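Local coordinates for protein ornithine carbamoyltransferase, anabolic (Campylobacter jejuni subsp. jejuni, PDB 3TPF) that catalyses the reversible transfer of the carbamoyl group from carbamoyl phosphate to L-ornithine, giving L-citrulline and phosphate in arginine biosynthesis, at residues Ala264-Glu269 with Ile274-Ala279; Asp216-Asp221 with Lys247-Ala252; Lys101-Thr104 with Ala109-Ser112. All coordinates share one frame; numbering follows the deposited sequence.

Contact 1 of 3, residues Ala264-Glu269 with Ile274-Ala279; sequences AYRGYE and IFEKHA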
ATOM      1  N   ALA B 264      -3.140  16.049  18.574  1.00 50.79           N
ATOM      2  CA  ALA B 264      -3.185  17.088  19.584  1.00 50.04           C
ATOM      3  C   ALA B 264      -1.837  17.262  20.218  1.00 50.77           C
ATOM      4  O   ALA B 264      -1.052  16.342  20.277  1.00 50.78           O
ATOM      5  CB  ALA B 264      -4.250  16.711  20.591  1.00 48.49           C
ATOM      6  N   TYR B 265      -1.540  18.457  20.645  1.00 52.23           N
ATOM      7  CA  TYR B 265      -0.241  18.703  21.293  1.00 56.04           C
ATOM      8  C   TYR B 265      -0.508  19.253  22.667  1.00 57.69           C
ATOM      9  O   TYR B 265      -0.749  20.426  22.850  1.00 58.86           O
ATOM     10  CB  TYR B 265       0.670  19.606  20.486  1.00 57.71           C
ATOM     11  CG  TYR B 265       0.935  19.017  19.128  1.00 56.36           C
ATOM     12  CD1 TYR B 265       1.863  17.970  18.960  1.00 57.33           C
ATOM     13  CD2 TYR B 265       0.264  19.500  18.002  1.00 54.50           C
ATOM     14  CE1 TYR B 265       2.108  17.417  17.701  1.00 56.37           C
ATOM     15  CE2 TYR B 265       0.486  18.974  16.741  1.00 53.41           C
ATOM     16  CZ  TYR B 265       1.399  17.919  16.583  1.00 54.85           C
ATOM     17  OH  TYR B 265       1.628  17.405  15.297  1.00 54.00           O
ATOM     18  N   ARG B 266      -0.574  18.312  23.589  1.00 57.87           N
ATOM     19  CA  ARG B 266      -0.841  18.575  24.975  1.00 58.95           C
ATOM     20  C   ARG B 266       0.162  19.539  25.438  1.00 61.70           C
ATOM     21  O   ARG B 266       1.347  19.367  25.219  1.00 63.50           O
ATOM     22  CB  ARG B 266      -0.742  17.288  25.802  1.00 59.51           C
ATOM     23  CG  ARG B 266      -1.851  16.286  25.517  1.00 56.77           C
ATOM     24  CD  ARG B 266      -1.501  14.872  25.895  1.00 57.15           C
ATOM     25  NE  ARG B 266      -1.904  14.022  24.794  1.00 55.27           N
ATOM     26  CZ  ARG B 266      -2.819  13.081  24.851  1.00 55.01           C
ATOM     27  NH1 ARG B 266      -3.480  12.831  25.953  1.00 57.84           N
ATOM     28  NH2 ARG B 266      -3.090  12.363  23.781  1.00 53.53           N
ATOM     29  N   GLY B 267      -0.316  20.546  26.115  1.00 62.73           N
ATOM     30  CA  GLY B 267       0.575  21.576  26.680  1.00 67.07           C
ATOM     31  C   GLY B 267       0.678  22.815  25.803  1.00 67.90           C
ATOM     32  O   GLY B 267       1.276  23.829  26.198  1.00 71.35           O
ATOM     33  N   TYR B 268       0.087  22.717  24.616  1.00 64.77           N
ATOM     34  CA  TYR B 268       0.063  23.815  23.659  1.00 65.14           C
ATOM     35  C   TYR B 268      -1.379  24.273  23.436  1.00 63.85           C
ATOM     36  O   TYR B 268      -1.975  24.908  24.316  1.00 65.69           O
ATOM     37  CB  TYR B 268       0.747  23.407  22.361  1.00 63.66           C
ATOM     38  CG  TYR B 268       2.145  23.027  22.595  1.00 66.15           C
ATOM     39  CD1 TYR B 268       2.493  21.714  22.823  1.00 64.99           C
ATOM     40  CD2 TYR B 268       3.142  24.016  22.729  1.00 70.27           C
ATOM     41  CE1 TYR B 268       3.803  21.374  23.124  1.00 68.12           C
ATOM     42  CE2 TYR B 268       4.448  23.682  23.032  1.00 73.08           C
ATOM     43  CZ  TYR B 268       4.776  22.364  23.218  1.00 71.97           C
ATOM     44  OH  TYR B 268       6.062  22.019  23.503  1.00 75.35           O
ATOM     45  N   GLU B 269      -1.971  23.915  22.304  1.00 61.05           N
ATOM     46  CA  GLU B 269      -3.319  24.387  22.017  1.00 59.60           C
ATOM     47  C   GLU B 269      -4.352  23.806  22.979  1.00 58.00           C
ATOM     48  O   GLU B 269      -5.452  24.307  23.109  1.00 57.69           O
ATOM     49  CB  GLU B 269      -3.726  24.066  20.587  1.00 57.38           C
ATOM     50  CG  GLU B 269      -4.015  22.608  20.307  1.00 55.05           C
ATOM     51  CD  GLU B 269      -2.789  21.768  19.963  1.00 56.44           C
ATOM     52  OE1 GLU B 269      -1.630  22.296  19.882  1.00 58.47           O
ATOM     53  OE2 GLU B 269      -3.030  20.532  19.751  1.00 55.41           O
ATOM     54  N   ILE B 274      -7.806  18.737  30.073  1.00 57.78           N
ATOM     55  CA  ILE B 274      -9.000  19.061  29.333  1.00 54.93           C
ATOM     56  C   ILE B 274      -9.221  18.161  28.129  1.00 51.46           C
ATOM     57  O   ILE B 274     -10.346  17.801  27.777  1.00 49.73           O
ATOM     58  CB  ILE B 274      -9.029  20.549  28.908  1.00 55.25           C
ATOM     59  CG1 ILE B 274     -10.462  21.046  28.932  1.00 54.69           C
ATOM     60  CG2 ILE B 274      -8.438  20.778  27.537  1.00 53.66           C
ATOM     61  CD1 ILE B 274     -11.037  20.960  30.325  1.00 56.25           C
ATOM     62  N   PHE B 275      -8.127  17.808  27.505  1.00 50.90           N
ATOM     63  CA  PHE B 275      -8.161  16.930  26.343  1.00 48.23           C
ATOM     64  C   PHE B 275      -8.696  15.581  26.747  1.00 47.17           C
ATOM     65  O   PHE B 275      -9.665  15.097  26.184  1.00 44.75           O
ATOM     66  CB  PHE B 275      -6.774  16.752  25.760  1.00 48.76           C
ATOM     67  CG  PHE B 275      -6.728  15.858  24.558  1.00 46.64           C
ATOM     68  CD1 PHE B 275      -6.440  14.536  24.688  1.00 46.64           C
ATOM     69  CD2 PHE B 275      -6.969  16.353  23.289  1.00 45.38           C
ATOM     70  CE1 PHE B 275      -6.405  13.688  23.568  1.00 45.05           C
ATOM     71  CE2 PHE B 275      -6.973  15.503  22.161  1.00 43.67           C
ATOM     72  CZ  PHE B 275      -6.678  14.167  22.302  1.00 43.21           C
ATOM     73  N   GLU B 276      -8.088  15.015  27.767  1.00 49.03           N
ATOM     74  CA  GLU B 276      -8.570  13.741  28.295  1.00 49.54           C
ATOM     75  C   GLU B 276     -10.003  13.830  28.864  1.00 50.31           C
ATOM     76  O   GLU B 276     -10.817  12.890  28.731  1.00 49.10           O
ATOM     77  CB  GLU B 276      -7.633  13.154  29.308  1.00 51.75           C
ATOM     78  CG  GLU B 276      -6.355  12.577  28.691  1.00 52.02           C
ATOM     79  CD  GLU B 276      -6.628  11.394  27.757  1.00 50.70           C
ATOM     80  OE1 GLU B 276      -7.656  10.664  27.949  1.00 49.94           O
ATOM     81  OE2 GLU B 276      -5.787  11.152  26.861  1.00 50.82           O
ATOM     82  N   LYS B 277     -10.344  14.987  29.417  1.00 52.39           N
ATOM     83  CA  LYS B 277     -11.722  15.208  29.906  1.00 53.53           C
ATOM     84  C   LYS B 277     -12.708  14.977  28.760  1.00 51.08           C
ATOM     85  O   LYS B 277     -13.725  14.318  28.930  1.00 52.67           O
ATOM     86  CB  LYS B 277     -11.927  16.589  30.509  1.00 55.77           C
ATOM     87  CG  LYS B 277     -13.141  16.657  31.427  1.00 58.04           C
ATOM     88  CD  LYS B 277     -13.622  18.083  31.611  1.00 60.64           C
ATOM     89  CE  LYS B 277     -14.925  18.237  32.438  1.00 63.46           C
ATOM     90  NZ  LYS B 277     -15.939  19.115  31.700  1.00 63.67           N
ATOM     91  N   HIS B 278     -12.338  15.417  27.589  1.00 48.39           N
ATOM     92  CA  HIS B 278     -13.151  15.156  26.405  1.00 46.06           C
ATOM     93  C   HIS B 278     -12.704  14.009  25.471  1.00 43.65           C
ATOM     94  O   HIS B 278     -13.001  14.020  24.294  1.00 41.65           O
ATOM     95  CB  HIS B 278     -13.227  16.421  25.591  1.00 45.49           C
ATOM     96  CG  HIS B 278     -13.958  17.499  26.274  1.00 47.65           C
ATOM     97  ND1 HIS B 278     -13.330  18.404  27.115  1.00 49.67           N
ATOM     98  CD2 HIS B 278     -15.287  17.793  26.298  1.00 48.13           C
ATOM     99  CE1 HIS B 278     -14.246  19.233  27.594  1.00 51.01           C
ATOM    100  NE2 HIS B 278     -15.431  18.889  27.108  1.00 50.01           N
ATOM    101  N   ALA B 279     -11.976  13.042  25.965  1.00 44.02           N
ATOM    102  CA  ALA B 279     -11.589  11.953  25.091  1.00 42.71           C
ATOM    103  C   ALA B 279     -12.816  11.329  24.362  1.00 41.28           C
ATOM    104  O   ALA B 279     -12.780  11.194  23.159  1.00 39.55           O
ATOM    105  CB  ALA B 279     -10.792  10.905  25.826  1.00 43.65           C
TER
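R266 and E276 form the charged part of this contact. R266 NH1 donates to E276 OE2 at 3.0 Å, with an N-H...O angle of 151°, in a salt bridge. OE2 uses its anti lone pair and lies in the guanidinium plane. The carboxylate and guanidinium planes are nearly coplanar. The pair is shared with the second subunit. There R266 NH2 pairs with D83 of that subunit, and E276 OE2 pairs with R86 and K82 of that subunit. The E276 carboxylate therefore sits among several positive groups, which would probably favour its ionised form.

The packing part centres on the F275 ring. F275 CG is anti to the backbone N (chi1 180°), which lays the ring against A264 and R266. A264 CB makes an apolar contact with F275 CE2 at 3.4 Å. On the CD1/CE1 side of the ring, R266 NH2 comes obliquely to 3.6 Å from F275 CE1. F275 CD1 lies over one face of the R266 guanidinium, offset toward its rim; the two planes are 59° apart. The same ring also packs on L262, I282 and F283.

Further bonds lie within each segment. Y265 N donates to E269 OE2 at 2.7 Å, and a type II turn runs from Y265 to Y268. At the end of the helix, H278 ND1 donates to I274 O at 3.1 Å.

The arrangement is a loop after strand 257-260 folded against helix 272-277 in the Rossmann-like ornithine-binding domain. It lies beside L262, predicted to bind carbamoyl phosphate, and at a subunit interface of the carbamoyltransferase.

Contact 2 of 3, residues Asp216-Asp221 with Lys247-Ala252; sequences DVVITD and KAMSVA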
ATOM      1  N   ASP B 216     -21.701  26.327  22.854  1.00 54.34           N
ATOM      2  CA  ASP B 216     -21.844  24.878  23.203  1.00 53.38           C
ATOM      3  C   ASP B 216     -20.814  23.967  22.599  1.00 50.01           C
ATOM      4  O   ASP B 216     -20.782  22.803  22.871  1.00 48.72           O
ATOM      5  CB  ASP B 216     -23.157  24.320  22.719  1.00 54.22           C
ATOM      6  CG  ASP B 216     -24.332  25.071  23.234  1.00 57.91           C
ATOM      7  OD1 ASP B 216     -24.340  25.482  24.413  1.00 60.91           O
ATOM      8  OD2 ASP B 216     -25.271  25.217  22.441  1.00 59.02           O
ATOM      9  N   VAL B 217     -20.022  24.510  21.704  1.00 49.39           N
ATOM     10  CA  VAL B 217     -19.053  23.734  20.938  1.00 47.25           C
ATOM     11  C   VAL B 217     -17.774  24.560  20.815  1.00 47.95           C
ATOM     12  O   VAL B 217     -17.803  25.679  20.296  1.00 48.28           O
ATOM     13  CB  VAL B 217     -19.612  23.329  19.539  1.00 45.38           C
ATOM     14  CG1 VAL B 217     -18.674  22.382  18.818  1.00 42.58           C
ATOM     15  CG2 VAL B 217     -20.976  22.660  19.668  1.00 45.69           C
ATOM     16  N   VAL B 218     -16.675  24.018  21.365  1.00 47.94           N
ATOM     17  CA  VAL B 218     -15.376  24.681  21.271  1.00 49.01           C
ATOM     18  C   VAL B 218     -14.463  23.863  20.422  1.00 48.15           C
ATOM     19  O   VAL B 218     -14.297  22.663  20.611  1.00 47.56           O
ATOM     20  CB  VAL B 218     -14.690  24.877  22.631  1.00 50.64           C
ATOM     21  CG1 VAL B 218     -13.332  25.553  22.478  1.00 50.97           C
ATOM     22  CG2 VAL B 218     -15.561  25.643  23.615  1.00 52.39           C
ATOM     23  N   ILE B 219     -13.913  24.511  19.416  1.00 49.61           N
ATOM     24  CA  ILE B 219     -13.082  23.813  18.443  1.00 48.71           C
ATOM     25  C   ILE B 219     -11.719  24.412  18.423  1.00 51.51           C
ATOM     26  O   ILE B 219     -11.583  25.631  18.324  1.00 53.67           O
ATOM     27  CB  ILE B 219     -13.644  23.961  17.031  1.00 47.97           C
ATOM     28  CG1 ILE B 219     -15.112  23.442  17.003  1.00 47.65           C
ATOM     29  CG2 ILE B 219     -12.695  23.306  16.052  1.00 45.21           C
ATOM     30  CD1 ILE B 219     -15.715  23.390  15.625  1.00 46.46           C
ATOM     31  N   THR B 220     -10.707  23.567  18.473  1.00 52.18           N
ATOM     32  CA  THR B 220      -9.369  24.075  18.389  1.00 54.91           C
ATOM     33  C   THR B 220      -8.547  23.182  17.527  1.00 56.02           C
ATOM     34  O   THR B 220      -8.985  22.118  17.102  1.00 55.08           O
ATOM     35  CB  THR B 220      -8.734  24.222  19.763  1.00 57.58           C
ATOM     36  OG1 THR B 220      -7.575  25.046  19.660  1.00 60.88           O
ATOM     37  CG2 THR B 220      -8.362  22.915  20.320  1.00 55.75           C
ATOM     38  N   ASP B 221      -7.343  23.629  17.239  1.00 61.17           N
ATOM     39  CA  ASP B 221      -6.443  22.900  16.340  1.00 65.69           C
ATOM     40  C   ASP B 221      -4.998  23.284  16.591  1.00 70.40           C
ATOM     41  O   ASP B 221      -4.700  24.327  17.207  1.00 78.75           O
ATOM     42  CB  ASP B 221      -6.806  23.216  14.888  1.00 70.32           C
ATOM     43  CG  ASP B 221      -6.131  22.273  13.862  1.00 74.52           C
ATOM     44  OD1 ASP B 221      -5.557  21.205  14.233  1.00 79.08           O
ATOM     45  OD2 ASP B 221      -6.197  22.614  12.661  1.00 74.90           O
ATOM     46  N   LYS B 247     -10.125  26.552  32.724  1.00 79.13           N
ATOM     47  CA  LYS B 247     -10.708  27.905  32.910  1.00 81.29           C
ATOM     48  C   LYS B 247     -11.412  28.370  31.651  1.00 78.71           C
ATOM     49  O   LYS B 247     -12.439  29.050  31.733  1.00 79.64           O
ATOM     50  CB  LYS B 247      -9.706  29.003  33.355  1.00 84.93           C
ATOM     51  CG  LYS B 247     -10.420  30.289  33.835  1.00 87.60           C
ATOM     52  CD  LYS B 247      -9.458  31.346  34.342  1.00 91.65           C
ATOM     53  N   ALA B 248     -10.805  28.058  30.511  1.00 75.43           N
ATOM     54  CA  ALA B 248     -11.350  28.473  29.224  1.00 72.84           C
ATOM     55  C   ALA B 248     -12.692  27.780  28.979  1.00 70.63           C
ATOM     56  O   ALA B 248     -13.661  28.424  28.632  1.00 69.98           O
ATOM     57  CB  ALA B 248     -10.385  28.197  28.091  1.00 70.43           C
HETATM   58  N   MSE B 249     -12.733  26.470  29.190  1.00 68.96           N
HETATM   59  CA  MSE B 249     -13.978  25.701  29.017  1.00 67.89           C
HETATM   60  C   MSE B 249     -15.031  26.147  29.967  1.00 68.81           C
HETATM   61  O   MSE B 249     -16.224  26.053  29.647  1.00 68.03           O
HETATM   62  CB  MSE B 249     -13.831  24.206  29.262  1.00 69.39           C
HETATM   63  CG  MSE B 249     -13.090  23.446  28.164  1.00 71.07           C
HETATM   64 SE   MSE B 249     -13.788  23.793  26.318  1.00 81.87          SE
HETATM   65  CE  MSE B 249     -15.467  22.710  26.148  1.00 69.89           C
ATOM     66  N   SER B 250     -14.599  26.579  31.158  1.00 69.98           N
ATOM     67  CA  SER B 250     -15.498  27.154  32.198  1.00 71.79           C
ATOM     68  C   SER B 250     -16.318  28.312  31.664  1.00 71.94           C
ATOM     69  O   SER B 250     -17.452  28.532  32.090  1.00 73.88           O
ATOM     70  CB  SER B 250     -14.721  27.680  33.418  1.00 74.49           C
ATOM     71  N   VAL B 251     -15.724  29.069  30.749  1.00 70.46           N
ATOM     72  CA  VAL B 251     -16.340  30.300  30.193  1.00 70.71           C
ATOM     73  C   VAL B 251     -17.468  29.963  29.231  1.00 67.79           C
ATOM     74  O   VAL B 251     -18.420  30.720  29.024  1.00 68.84           O
ATOM     75  CB  VAL B 251     -15.279  31.155  29.478  1.00 70.86           C
ATOM     76  CG1 VAL B 251     -15.884  32.425  28.928  1.00 72.21           C
ATOM     77  CG2 VAL B 251     -14.133  31.448  30.427  1.00 73.41           C
ATOM     78  N   ALA B 252     -17.325  28.813  28.609  1.00 64.12           N
ATOM     79  CA  ALA B 252     -18.334  28.330  27.706  1.00 61.73           C
ATOM     80  C   ALA B 252     -19.458  27.764  28.516  1.00 62.35           C
ATOM     81  O   ALA B 252     -19.358  27.602  29.731  1.00 64.12           O
ATOM     82  CB  ALA B 252     -17.781  27.277  26.804  1.00 58.12           C
TER
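V218 and the selenomethionine M249 meet between a strand and a helix of the Rossmann-like ornithine-binding domain. Strand 217-220 is an inner strand of its parallel sheet, between 148-152 and 257-260. Helix 246-251 packs on one side of it.

The M249 side chain can be followed outward from CB. CB and CG make no close approach to the strand. CG is anti to the carbonyl carbon (chi1 -73°), and the chain then bends at chi2 and again at chi3. These bends bring the selenium over V218. SE lies 3.7 Å from V218 CG2 and 3.9 Å from V218 CB. The terminal CE continues past the valine and stays 3.9 Å from V218 CG2. The two side chains slide past each other in opposite directions. V218 meets the SE and CE end of M249. M249 also packs on L258 of strand 257-260 and on I244.

V218 points its CB toward the helix, and its CG2 branch does most of the touching. L212 of helix 208-212 and L258 also pack on this valine. The contact is apolar throughout and is buried. No other chain of the assembly touches the two segments. D221, predicted to bind L-ornithine, is in the segment 216-221, but the packing is away from the site. At A252, CB reaches the same valine branch, 4.2 Å from V218 CG2.

Contact 3 of 3, residues Lys101-Thr104 with Ala109-Ser112; sequences KHET and ARYS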
ATOM      1  N   LYS B 101      -0.817  22.114  -2.146  1.00 56.05           N
ATOM      2  CA  LYS B 101      -1.424  23.339  -2.727  1.00 58.71           C
ATOM      3  C   LYS B 101      -2.805  23.122  -3.420  1.00 57.37           C
ATOM      4  O   LYS B 101      -2.960  22.300  -4.315  1.00 57.17           O
ATOM      5  CB  LYS B 101      -0.482  23.973  -3.711  1.00 63.44           C
ATOM      6  CG  LYS B 101       0.843  24.569  -3.169  1.00 68.64           C
ATOM      7  CD  LYS B 101       2.034  23.601  -3.348  1.00 72.39           C
ATOM      8  CE  LYS B 101       2.324  23.250  -4.834  1.00 73.50           C
ATOM      9  NZ  LYS B 101       3.089  21.978  -5.109  1.00 70.71           N
ATOM     10  N   HIS B 102      -3.813  23.884  -2.999  1.00 56.14           N
ATOM     11  CA  HIS B 102      -5.172  23.750  -3.538  1.00 53.38           C
ATOM     12  C   HIS B 102      -5.200  23.789  -5.080  1.00 54.36           C
ATOM     13  O   HIS B 102      -5.994  23.095  -5.740  1.00 53.21           O
ATOM     14  CB  HIS B 102      -6.090  24.830  -2.979  1.00 52.95           C
ATOM     15  CG  HIS B 102      -7.551  24.486  -3.099  1.00 49.70           C
ATOM     16  ND1 HIS B 102      -8.120  23.496  -2.351  1.00 46.26           N
ATOM     17  CD2 HIS B 102      -8.554  25.015  -3.844  1.00 49.33           C
ATOM     18  CE1 HIS B 102      -9.409  23.414  -2.631  1.00 45.43           C
ATOM     19  NE2 HIS B 102      -9.706  24.331  -3.528  1.00 46.57           N
ATOM     20  N   GLU B 103      -4.357  24.623  -5.659  1.00 56.74           N
ATOM     21  CA  GLU B 103      -4.358  24.768  -7.094  1.00 58.84           C
ATOM     22  C   GLU B 103      -4.263  23.394  -7.756  1.00 56.68           C
ATOM     23  O   GLU B 103      -4.905  23.135  -8.784  1.00 56.09           O
ATOM     24  CB  GLU B 103      -3.213  25.644  -7.529  1.00 64.02           C
ATOM     25  CG  GLU B 103      -3.011  25.667  -9.048  1.00 68.57           C
ATOM     26  CD  GLU B 103      -4.265  26.060  -9.866  1.00 70.91           C
ATOM     27  OE1 GLU B 103      -5.082  26.896  -9.322  1.00 68.18           O
ATOM     28  OE2 GLU B 103      -4.395  25.533 -11.053  1.00 69.83           O
ATOM     29  N   THR B 104      -3.446  22.529  -7.158  1.00 53.71           N
ATOM     30  CA  THR B 104      -3.260  21.159  -7.633  1.00 51.14           C
ATOM     31  C   THR B 104      -4.571  20.403  -7.692  1.00 48.79           C
ATOM     32  O   THR B 104      -4.831  19.682  -8.629  1.00 47.26           O
ATOM     33  CB  THR B 104      -2.281  20.368  -6.753  1.00 50.37           C
ATOM     34  OG1 THR B 104      -1.012  21.053  -6.708  1.00 53.40           O
ATOM     35  CG2 THR B 104      -2.107  18.953  -7.270  1.00 48.35           C
ATOM     36  N   ALA B 109      -8.924  18.394 -11.099  1.00 46.73           N
ATOM     37  CA  ALA B 109     -10.421  18.298 -11.268  1.00 47.32           C
ATOM     38  C   ALA B 109     -10.784  18.735 -12.654  1.00 49.93           C
ATOM     39  O   ALA B 109     -11.660  18.178 -13.319  1.00 50.97           O
ATOM     40  CB  ALA B 109     -11.148  19.160 -10.263  1.00 44.42           C
ATOM     41  N   ARG B 110     -10.034  19.724 -13.086  1.00 52.17           N
ATOM     42  CA  ARG B 110     -10.245  20.344 -14.360  1.00 57.38           C
ATOM     43  C   ARG B 110     -10.094  19.305 -15.462  1.00 57.96           C
ATOM     44  O   ARG B 110     -10.768  19.379 -16.470  1.00 63.89           O
ATOM     45  CB  ARG B 110      -9.208  21.441 -14.515  1.00 62.40           C
ATOM     46  CG  ARG B 110      -9.445  22.652 -15.380  1.00 67.94           C
ATOM     47  CD  ARG B 110      -8.302  23.632 -14.924  1.00 73.68           C
ATOM     48  NE  ARG B 110      -8.705  24.563 -13.873  1.00 78.61           N
ATOM     49  CZ  ARG B 110      -7.860  25.223 -13.061  1.00 84.88           C
ATOM     50  NH1 ARG B 110      -6.532  25.055 -13.170  1.00 87.76           N
ATOM     51  NH2 ARG B 110      -8.340  26.071 -12.128  1.00 82.43           N
ATOM     52  N   TYR B 111      -9.200  18.342 -15.289  1.00 55.28           N
ATOM     53  CA  TYR B 111      -8.960  17.292 -16.302  1.00 54.88           C
ATOM     54  C   TYR B 111      -9.452  15.884 -15.915  1.00 53.01           C
ATOM     55  O   TYR B 111      -9.145  14.922 -16.622  1.00 55.84           O
ATOM     56  CB  TYR B 111      -7.461  17.226 -16.618  1.00 56.00           C
ATOM     57  CG  TYR B 111      -6.971  18.410 -17.385  1.00 59.45           C
ATOM     58  CD1 TYR B 111      -7.164  18.504 -18.757  1.00 60.94           C
ATOM     59  CD2 TYR B 111      -6.337  19.462 -16.741  1.00 60.47           C
ATOM     60  CE1 TYR B 111      -6.722  19.609 -19.460  1.00 63.73           C
ATOM     61  CE2 TYR B 111      -5.883  20.554 -17.444  1.00 64.14           C
ATOM     62  CZ  TYR B 111      -6.066  20.630 -18.801  1.00 65.42           C
ATOM     63  OH  TYR B 111      -5.586  21.758 -19.485  1.00 70.77           O
ATOM     64  N   SER B 112     -10.113  15.736 -14.765  1.00 49.84           N
ATOM     65  CA  SER B 112     -10.478  14.398 -14.284  1.00 47.33           C
ATOM     66  C   SER B 112     -11.851  14.026 -14.658  1.00 45.87           C
ATOM     67  O   SER B 112     -12.768  14.672 -14.276  1.00 47.63           O
ATOM     68  CB  SER B 112     -10.381  14.305 -12.759  1.00 45.69           C
ATOM     69  OG  SER B 112     -10.763  13.003 -12.317  1.00 41.95           O
TER
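Helix 102-111 is the crossover helix of a beta-alpha-beta unit in the carbamoyl phosphate-binding domain, and E103 and R110 form a salt bridge along its surface. The residues are seven apart, about two helical turns, so both face the same side of the helix.

R110 NH1 donates to E103 OE2 at 3.0 Å, with an N-H...O angle of 150°. OE2 accepts on its syn lone pair, the side of its other oxygen. The acceptor is tilted 18° from the guanidinium plane, near its edge. R110 NH2 stays more distant, at 4.1 Å from E103 OE2, so a single N-H makes the bridge.

Both side chains must bend to meet. E103 leaves the backbone with CG anti to N (chi1 171°), then bends at chi2 and brings its carboxylate round to the arginine. R110 starts extended and turns at chi3, and the two side chains cross at about a right angle. NH1 has a second acid partner within the helix, E107 OE1. NH1 is thus gripped by two carboxylates. Both bridge residues, E103 and R110, are exposed.

The helix links strand 94-98 to strand 116-118, which lie side by side in the parallel sheet of this domain. Other residues pack on the fold: A109 on V116, H102 on N118, and Y111 on helix 81-91.

Contacts 1 and 2 belong to the ornithine-binding domain and touch each other, with centres about 12 Å apart. I274 CG1 packs on M249 CG at 3.6 Å, and E269 CB lies 3.5 Å from D221 O. Contact 1 lies beside the predicted substrate-binding residues: the F275 side chain is about 4 Å from that of L262, and the A264 side chain about 8 Å from that of D221. In contact 2, D221 belongs to the strand segment, but the packing itself is away from the site. Contact 3 lies in the carbamoyl phosphate-binding domain, on the opposite side of the chain's centre. Its centre is about 35 Å from that of contact 1 and about 36 Å from that of contact 2.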